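Local coordinates for protein fimbrial structural subunit (Actinomyces naeslundii, PDB 3QDH) that forms the shaft of the type 2 fimbriae of this bacterium and mediates its interactions with streptococci and host cells during oral biofilm development, at residues V28-P33 against A123-D128; T60-E65 against V83-T88; L161-V166 against Y248-T253. One frame throughout, in Å; residues are numbered along the deposited sequence. Where two conformers were deposited one is given.

Interaction 1. Residues V28-P33 against A123-D128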
loop_
_atom_site.group_PDB
_atom_site.type_symbol
_atom_site.label_atom_id
_atom_site.label_comp_id
_atom_site.label_asym_id
_atom_site.label_seq_id
_atom_site.Cartn_x
_atom_site.Cartn_y
_atom_site.Cartn_z
ATOM N N VAL A 28 -4.762 -9.325 5.090
ATOM C CA VAL A 28 -4.970 -9.577 6.512
ATOM C C VAL A 28 -5.684 -10.918 6.630
ATOM O O VAL A 28 -6.640 -11.174 5.888
ATOM C CB VAL A 28 -5.819 -8.443 7.190
ATOM C CG1 VAL A 28 -6.302 -8.866 8.574
ATOM C CG2 VAL A 28 -5.016 -7.136 7.285
ATOM N N SER A 29 -5.218 -11.784 7.524
ATOM C CA SER A 29 -5.872 -13.083 7.708
ATOM C C SER A 29 -5.869 -13.596 9.154
ATOM O O SER A 29 -4.971 -13.296 9.941
ATOM C CB SER A 29 -5.315 -14.146 6.742
ATOM O OG SER A 29 -4.013 -14.541 7.109
ATOM N N SER A 30 -6.899 -14.372 9.479
ATOM C CA SER A 30 -7.024 -15.007 10.780
ATOM C C SER A 30 -7.503 -16.448 10.585
ATOM O O SER A 30 -8.490 -16.698 9.878
ATOM C CB SER A 30 -8.019 -14.222 11.646
ATOM O OG SER A 30 -8.099 -14.783 12.949
ATOM N N THR A 31 -6.798 -17.396 11.194
ATOM C CA THR A 31 -7.190 -18.801 11.090
ATOM C C THR A 31 -8.419 -19.037 11.967
ATOM O O THR A 31 -8.411 -18.713 13.150
ATOM C CB THR A 31 -6.048 -19.739 11.518
ATOM O OG1 THR A 31 -4.943 -19.582 10.617
ATOM C CG2 THR A 31 -6.515 -21.200 11.492
ATOM N N ALA A 32 -9.483 -19.584 11.370
ATOM C CA ALA A 32 -10.712 -19.853 12.109
ATOM C C ALA A 32 -10.495 -20.949 13.159
ATOM O O ALA A 32 -9.959 -22.022 12.846
ATOM C CB ALA A 32 -11.852 -20.226 11.144
ATOM N N PRO A 33 -10.896 -20.683 14.416
ATOM C CA PRO A 33 -10.762 -21.681 15.478
ATOM C C PRO A 33 -11.655 -22.900 15.242
ATOM O O PRO A 33 -12.579 -22.853 14.425
ATOM C CB PRO A 33 -11.229 -20.933 16.732
ATOM C CG PRO A 33 -12.114 -19.876 16.235
ATOM C CD PRO A 33 -11.570 -19.459 14.889
ATOM N N ALA A 123 -3.891 -4.757 12.116
ATOM C CA ALA A 123 -5.302 -5.112 11.986
ATOM C C ALA A 123 -5.700 -5.910 13.214
ATOM O O ALA A 123 -4.835 -6.404 13.952
ATOM C CB ALA A 123 -5.540 -5.922 10.702
ATOM N N GLN A 124 -7.005 -6.026 13.443
ATOM C CA GLN A 124 -7.512 -6.766 14.580
ATOM C C GLN A 124 -8.604 -7.745 14.151
ATOM O O GLN A 124 -9.225 -7.559 13.109
ATOM C CB GLN A 124 -8.080 -5.788 15.605
ATOM C CG GLN A 124 -6.998 -4.985 16.317
ATOM C CD GLN A 124 -7.552 -3.959 17.260
ATOM O OE1 GLN A 124 -8.591 -3.346 17.000
ATOM N NE2 GLN A 124 -6.847 -3.743 18.370
ATOM N N VAL A 125 -8.817 -8.787 14.945
ATOM C CA VAL A 125 -9.994 -9.632 14.790
ATOM C C VAL A 125 -10.864 -9.443 16.028
ATOM O O VAL A 125 -10.407 -9.617 17.164
ATOM C CB VAL A 125 -9.658 -11.122 14.462
ATOM C CG1 VAL A 125 -8.706 -11.731 15.484
ATOM C CG2 VAL A 125 -10.937 -11.962 14.352
ATOM N N ILE A 126 -12.100 -9.023 15.791
ATOM C CA ILE A 126 -13.080 -8.787 16.846
ATOM C C ILE A 126 -14.116 -9.891 16.706
ATOM O O ILE A 126 -14.938 -9.865 15.793
ATOM C CB ILE A 126 -13.766 -7.382 16.695
ATOM C CG1 ILE A 126 -12.733 -6.253 16.456
ATOM C CG2 ILE A 126 -14.718 -7.080 17.866
ATOM C CD1 ILE A 126 -11.558 -6.252 17.366
ATOM N N SER A 127 -14.043 -10.882 17.586
ATOM C CA SER A 127 -14.981 -12.000 17.536
ATOM C C SER A 127 -15.277 -12.538 18.930
ATOM O O SER A 127 -14.520 -12.306 19.877
ATOM C CB SER A 127 -14.496 -13.113 16.593
ATOM O OG SER A 127 -13.286 -13.703 17.034
ATOM N N ASP A 128 -16.407 -13.223 19.050
ATOM C CA ASP A 128 -16.789 -13.839 20.310
ATOM C C ASP A 128 -17.712 -15.007 20.019
ATOM O O ASP A 128 -18.385 -15.036 18.983
ATOM C CB ASP A 128 -17.472 -12.795 21.201
ATOM C CG ASP A 128 -17.454 -13.169 22.678
ATOM O OD1 ASP A 128 -16.684 -14.070 23.107
ATOM O OD2 ASP A 128 -18.224 -12.527 23.413
#
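V28 packs on A123 where two strands of different sheets face each other in a CnaA-type, immunoglobulin-like beta sandwich: strand 23-31 belongs to one sheet and strand 118-131 to the other. The touching parts run in nearly the same direction, 25° apart, and no hydrogen bond joins them, so the contact is one between layers and not within a sheet. At V28 both methyls straddle the single CB of A123; with CG1 anti to the backbone N (chi1 167°), CG1 and CG2 each lie 3.7 Å from A123 CB. Across this pair the CA atoms of V28 and A123 are only 7.1 Å apart, a separation that the one-carbon side chain of A123 permits. Within its own sheet V28 bonds through its backbone to A105 on strand 102-111 and touches F107 of that strand. Two residues on, S30 again points toward the other layer, facing V125, which also packs on F44. S30 is buried, and its hydroxyl is satisfied by a hydrogen bond to the backbone carbonyl of S5. That same oxygen rests against the methyl of V125 lodged between its backbone N and carbonyl carbon, with S30 OG 4.0 Å from V125 CG1.

Interaction 2. Residues T60-E65 against V83-T88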
loop_
_atom_site.group_PDB
_atom_site.type_symbol
_atom_site.label_atom_id
_atom_site.label_comp_id
_atom_site.label_asym_id
_atom_site.label_seq_id
_atom_site.Cartn_x
_atom_site.Cartn_y
_atom_site.Cartn_z
ATOM N N THR A 60 -11.154 -5.062 0.150
ATOM C CA THR A 60 -11.605 -5.880 -0.984
ATOM C C THR A 60 -11.163 -7.332 -0.799
ATOM O O THR A 60 -10.472 -7.657 0.171
ATOM C CB THR A 60 -11.011 -5.385 -2.327
ATOM O OG1 THR A 60 -9.581 -5.514 -2.294
ATOM C CG2 THR A 60 -11.389 -3.936 -2.601
ATOM N N GLU A 61 -11.548 -8.195 -1.742
ATOM C CA GLU A 61 -11.119 -9.605 -1.768
ATOM C C GLU A 61 -11.383 -10.355 -0.455
ATOM O O GLU A 61 -10.524 -11.090 0.039
ATOM C CB GLU A 61 -9.632 -9.739 -2.144
ATOM C CG GLU A 61 -9.221 -9.099 -3.461
ATOM C CD GLU A 61 -7.823 -9.529 -3.912
ATOM O OE1 GLU A 61 -7.328 -10.583 -3.460
ATOM O OE2 GLU A 61 -7.214 -8.812 -4.726
ATOM N N VAL A 62 -12.569 -10.169 0.110
ATOM C CA VAL A 62 -12.941 -10.869 1.337
ATOM C C VAL A 62 -13.057 -12.339 0.983
ATOM O O VAL A 62 -13.685 -12.681 -0.022
ATOM C CB VAL A 62 -14.271 -10.353 1.904
ATOM C CG1 VAL A 62 -14.608 -11.071 3.222
ATOM C CG2 VAL A 62 -14.198 -8.840 2.132
ATOM N N SER A 63 -12.426 -13.198 1.784
ATOM C CA SER A 63 -12.333 -14.614 1.450
ATOM C C SER A 63 -12.402 -15.537 2.654
ATOM O O SER A 63 -12.004 -15.178 3.758
ATOM C CB SER A 63 -11.033 -14.895 0.684
ATOM O OG SER A 63 -10.883 -13.975 -0.387
ATOM N N LEU A 64 -12.917 -16.738 2.418
ATOM C CA LEU A 64 -12.799 -17.825 3.365
ATOM C C LEU A 64 -12.147 -18.967 2.605
ATOM O O LEU A 64 -12.719 -19.491 1.644
ATOM C CB LEU A 64 -14.169 -18.250 3.904
ATOM C CG LEU A 64 -14.172 -19.504 4.796
ATOM C CD1 LEU A 64 -13.277 -19.361 6.039
ATOM C CD2 LEU A 64 -15.607 -19.884 5.189
ATOM N N GLU A 65 -10.945 -19.337 3.036
ATOM C CA GLU A 65 -10.127 -20.325 2.331
ATOM C C GLU A 65 -10.871 -21.641 2.107
ATOM O O GLU A 65 -11.432 -22.213 3.047
ATOM C CB GLU A 65 -8.847 -20.565 3.122
ATOM C CG GLU A 65 -7.854 -21.504 2.477
ATOM C CD GLU A 65 -6.796 -21.966 3.452
ATOM O OE1 GLU A 65 -6.958 -21.759 4.686
ATOM O OE2 GLU A 65 -5.796 -22.549 2.977
ATOM N N VAL A 83 -11.697 0.704 8.776
ATOM C CA VAL A 83 -12.411 -0.200 7.875
ATOM C C VAL A 83 -12.796 -1.471 8.634
ATOM O O VAL A 83 -12.002 -1.995 9.404
ATOM C CB VAL A 83 -11.553 -0.542 6.636
ATOM C CG1 VAL A 83 -12.338 -1.398 5.645
ATOM C CG2 VAL A 83 -11.068 0.745 5.970
ATOM N N THR A 84 -14.027 -1.943 8.433
ATOM C CA THR A 84 -14.470 -3.191 9.037
ATOM C C THR A 84 -15.045 -4.135 7.978
ATOM O O THR A 84 -15.684 -3.690 7.010
ATOM C CB THR A 84 -15.522 -2.987 10.167
ATOM O OG1 THR A 84 -16.652 -2.268 9.667
ATOM C CG2 THR A 84 -14.932 -2.248 11.379
ATOM N N VAL A 85 -14.769 -5.424 8.163
ATOM C CA VAL A 85 -15.365 -6.495 7.369
ATOM C C VAL A 85 -16.110 -7.333 8.393
ATOM O O VAL A 85 -15.503 -8.015 9.225
ATOM C CB VAL A 85 -14.300 -7.363 6.662
ATOM C CG1 VAL A 85 -14.986 -8.534 5.886
ATOM C CG2 VAL A 85 -13.435 -6.504 5.752
ATOM N N THR A 86 -17.431 -7.247 8.354
ATOM C CA THR A 86 -18.250 -7.820 9.399
ATOM C C THR A 86 -19.072 -8.922 8.767
ATOM O O THR A 86 -19.808 -8.683 7.806
ATOM C CB THR A 86 -19.170 -6.736 10.030
ATOM O OG1 THR A 86 -18.367 -5.647 10.503
ATOM C CG2 THR A 86 -19.960 -7.307 11.187
ATOM N N PHE A 87 -18.918 -10.131 9.280
ATOM C CA PHE A 87 -19.590 -11.274 8.672
ATOM C C PHE A 87 -21.049 -11.337 9.109
ATOM O O PHE A 87 -21.362 -11.069 10.257
ATOM C CB PHE A 87 -18.811 -12.552 8.946
ATOM C CG PHE A 87 -17.571 -12.669 8.094
ATOM C CD1 PHE A 87 -17.629 -13.304 6.852
ATOM C CD2 PHE A 87 -16.367 -12.102 8.512
ATOM C CE1 PHE A 87 -16.497 -13.383 6.033
ATOM C CE2 PHE A 87 -15.224 -12.173 7.703
ATOM C CZ PHE A 87 -15.294 -12.823 6.454
ATOM N N THR A 88 -21.935 -11.678 8.177
ATOM C CA THR A 88 -23.364 -11.714 8.450
ATOM C C THR A 88 -23.706 -13.071 9.067
ATOM O O THR A 88 -22.837 -13.932 9.197
ATOM C CB THR A 88 -24.169 -11.562 7.143
ATOM O OG1 THR A 88 -23.791 -12.625 6.267
ATOM C CG2 THR A 88 -23.897 -10.196 6.472
#
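V62 meets V85 and F87 through one methyl: V62 CG1 is 3.7 Å from V85 CG1 and equally, at 3.7 Å, from F87 CZ. The two valines reach toward each other tip to tip, and the second methyl joins in, V62 CG2 lying 3.8 Å from V85 CG1. In both valines CG1 is anti to the backbone N, which sends these branches into the gap between the strands. The phenyl ring comes from the opposite direction to V62 and takes its methyl obliquely near the CE1–CZ end, V62 CG1 being 4.1 Å from F87 CE1. No hydrogen bond crosses, so apolar packing alone joins the segments here.

Just outside, the chain before V62 is bent: E61 has a left-handed backbone conformation (phi 53°), and S63 OG donates to E61 O at 2.9 Å, from above the carbonyl plane by 62°. Y74 touches both V62 and F87; L69 packs on V62, V103 on F87 and A59 on V85. Beyond F87, T88 is the N-cap of helix 89-96, with its hydroxyl bonded to the carbonyl of T72. D73 and E90, which bind zinc with D70, have side chains about 5 Å and 8 Å from that of F87. The arrangement is that of facing sheets in an immunoglobulin-like beta sandwich, whose core here ends beside a zinc site.

Interaction 3. Residues L161-V166 against Y248-T253; sequences LLIKKV and YVLVET
I163 lays its CD1 methyl against the branched end of L250, and the two side chains meet tip to tip: I163 CD1 is 3.8 Å from L250 CD1 and 3.9 Å from L250 CD2. The CA atoms of I163 and L250 lie 9.7 Å apart, the spacing of two facing layers, and no hydrogen bond links strand 154-165 to strand 245-254. This is the interior of the CnaB-type, SpaA-like sandwich, with F183 and L185 touching L250 from the neighbouring strand.

Further along, K165 and E252 cross at about a right angle. The lysine chain bends at chi2 (71°), bringing CE obliquely to the carboxylate, 3.5 Å from E252 OE2 and 3.8 Å from E252 OE1; the chi4 bend (63°) sets the direction of NZ. K165 NZ is joined covalently to CG of N287, the lysine–asparagine isopeptide bond that ties strand 154-165 to the C-terminal end of the domain. As an amide nitrogen, K165 NZ, 4.6 Å from E252 OE2, would lack a free lysine's charge, so this is no salt bridge. A buried acid beside such a cross-link is consistent with the carboxylate that, in CnaB domains generally, is thought to promote formation of the bond.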
loop_
_atom_site.group_PDB
_atom_site.type_symbol
_atom_site.label_atom_id
_atom_site.label_comp_id
_atom_site.label_asym_id
_atom_site.label_seq_id
_atom_site.Cartn_x
_atom_site.Cartn_y
_atom_site.Cartn_z
ATOM N N LEU A 161 10.745 13.532 -3.708
ATOM C CA LEU A 161 11.745 14.007 -4.655
ATOM C C LEU A 161 11.368 15.412 -5.087
ATOM O O LEU A 161 10.225 15.659 -5.476
ATOM C CB LEU A 161 11.817 13.072 -5.869
ATOM C CG LEU A 161 12.787 13.379 -7.020
ATOM C CD1 LEU A 161 14.238 13.229 -6.586
ATOM C CD2 LEU A 161 12.490 12.468 -8.210
ATOM N N LEU A 162 12.324 16.334 -4.984
ATOM C CA LEU A 162 12.150 17.680 -5.520
ATOM C C LEU A 162 13.156 17.886 -6.645
ATOM O O LEU A 162 14.367 17.774 -6.439
ATOM C CB LEU A 162 12.292 18.741 -4.422
ATOM C CG LEU A 162 12.174 20.242 -4.755
ATOM C CD1 LEU A 162 11.009 20.574 -5.697
ATOM C CD2 LEU A 162 12.072 21.075 -3.472
ATOM N N ILE A 163 12.630 18.144 -7.839
ATOM C CA ILE A 163 13.433 18.378 -9.034
ATOM C C ILE A 163 13.428 19.880 -9.328
ATOM O O ILE A 163 12.383 20.526 -9.243
ATOM C CB ILE A 163 12.868 17.590 -10.248
ATOM C CG1 ILE A 163 12.814 16.087 -9.935
ATOM C CG2 ILE A 163 13.697 17.846 -11.509
ATOM C CD1 ILE A 163 11.792 15.311 -10.759
ATOM N N LYS A 164 14.596 20.429 -9.652
ATOM C CA LYS A 164 14.693 21.820 -10.102
ATOM C C LYS A 164 15.443 21.929 -11.429
ATOM O O LYS A 164 16.601 21.514 -11.534
ATOM C CB LYS A 164 15.344 22.713 -9.036
ATOM C CG LYS A 164 15.172 24.212 -9.298
ATOM C CD LYS A 164 15.676 25.054 -8.139
ATOM C CE LYS A 164 15.424 26.535 -8.385
ATOM N NZ LYS A 164 15.710 27.359 -7.173
ATOM N N LYS A 165 14.766 22.467 -12.441
ATOM C CA LYS A 165 15.385 22.748 -13.735
ATOM C C LYS A 165 15.847 24.204 -13.736
ATOM O O LYS A 165 15.046 25.108 -13.512
ATOM C CB LYS A 165 14.394 22.488 -14.879
ATOM C CG LYS A 165 15.010 22.477 -16.278
ATOM C CD LYS A 165 15.885 21.245 -16.501
ATOM C CE LYS A 165 16.552 21.259 -17.866
ATOM N NZ LYS A 165 17.485 22.414 -18.038
ATOM N N VAL A 166 17.139 24.419 -13.966
ATOM C CA VAL A 166 17.721 25.767 -13.934
ATOM C C VAL A 166 18.539 26.083 -15.191
ATOM O O VAL A 166 19.199 25.205 -15.753
ATOM C CB VAL A 166 18.595 26.016 -12.662
ATOM C CG1 VAL A 166 17.737 26.044 -11.396
ATOM C CG2 VAL A 166 19.725 24.994 -12.548
ATOM N N TYR A 248 15.958 5.316 -8.405
ATOM C CA TYR A 248 15.090 5.489 -9.560
ATOM C C TYR A 248 15.881 6.161 -10.690
ATOM O O TYR A 248 17.011 6.613 -10.482
ATOM C CB TYR A 248 13.876 6.340 -9.198
ATOM C CG TYR A 248 12.823 5.636 -8.373
ATOM C CD1 TYR A 248 11.715 5.053 -8.983
ATOM C CD2 TYR A 248 12.922 5.572 -6.981
ATOM C CE1 TYR A 248 10.735 4.412 -8.236
ATOM C CE2 TYR A 248 11.941 4.930 -6.219
ATOM C CZ TYR A 248 10.852 4.352 -6.859
ATOM O OH TYR A 248 9.871 3.722 -6.135
ATOM N N VAL A 249 15.282 6.209 -11.877
ATOM C CA VAL A 249 15.913 6.817 -13.052
ATOM C C VAL A 249 15.024 7.927 -13.624
ATOM O O VAL A 249 13.886 7.682 -14.044
ATOM C CB VAL A 249 16.246 5.757 -14.137
ATOM C CG1 VAL A 249 16.788 6.416 -15.405
ATOM C CG2 VAL A 249 17.247 4.739 -13.603
ATOM N N LEU A 250 15.553 9.148 -13.621
ATOM C CA LEU A 250 14.847 10.311 -14.156
ATOM C C LEU A 250 15.278 10.591 -15.596
ATOM O O LEU A 250 16.467 10.689 -15.887
ATOM C CB LEU A 250 15.092 11.534 -13.267
ATOM C CG LEU A 250 14.295 12.811 -13.543
ATOM C CD1 LEU A 250 12.811 12.603 -13.280
ATOM C CD2 LEU A 250 14.834 13.967 -12.705
ATOM N N VAL A 251 14.300 10.712 -16.487
ATOM C CA VAL A 251 14.555 10.952 -17.907
ATOM C C VAL A 251 13.908 12.269 -18.334
ATOM O O VAL A 251 12.705 12.455 -18.156
ATOM C CB VAL A 251 14.013 9.788 -18.787
ATOM C CG1 VAL A 251 14.192 10.089 -20.280
ATOM C CG2 VAL A 251 14.701 8.477 -18.426
ATOM N N GLU A 252 14.709 13.181 -18.886
ATOM C CA GLU A 252 14.175 14.408 -19.484
ATOM C C GLU A 252 13.617 14.108 -20.876
ATOM O O GLU A 252 14.323 13.589 -21.744
ATOM C CB GLU A 252 15.228 15.522 -19.540
ATOM C CG GLU A 252 14.613 16.919 -19.675
ATOM C CD GLU A 252 15.628 18.042 -19.874
ATOM O OE1 GLU A 252 16.838 17.851 -19.616
ATOM O OE2 GLU A 252 15.198 19.141 -20.286
ATOM N N THR A 253 12.341 14.424 -21.070
ATOM C CA THR A 253 11.644 14.110 -22.313
ATOM C C THR A 253 11.438 15.337 -23.206
ATOM O O THR A 253 11.285 15.206 -24.426
ATOM C CB THR A 253 10.292 13.432 -22.036
ATOM O OG1 THR A 253 9.609 14.133 -20.987
ATOM C CG2 THR A 253 10.504 11.972 -21.622
#

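In the fold
Interactions 1 and 2 both join the two sheets of the first domain; their centres are 10 Å apart, yet their nearest atoms stay about 5 Å from each other. Strand 102-111 links them within one sheet, pairing with 23-31 and with 57-64; in the other, strand 39-49 pairs with 118-131 and with 82-87. Interaction 2 lies nearer the metal, the F87 side chain being about 9 Å from the zinc ion. Interaction 3 belongs to the second domain, on the opposite side of the chain's centre, 45 Å and 42 Å from the centres of interactions 1 and 2. Strands 118-131 and 154-165, consecutive in the chain and paired antiparallel, connect the domains.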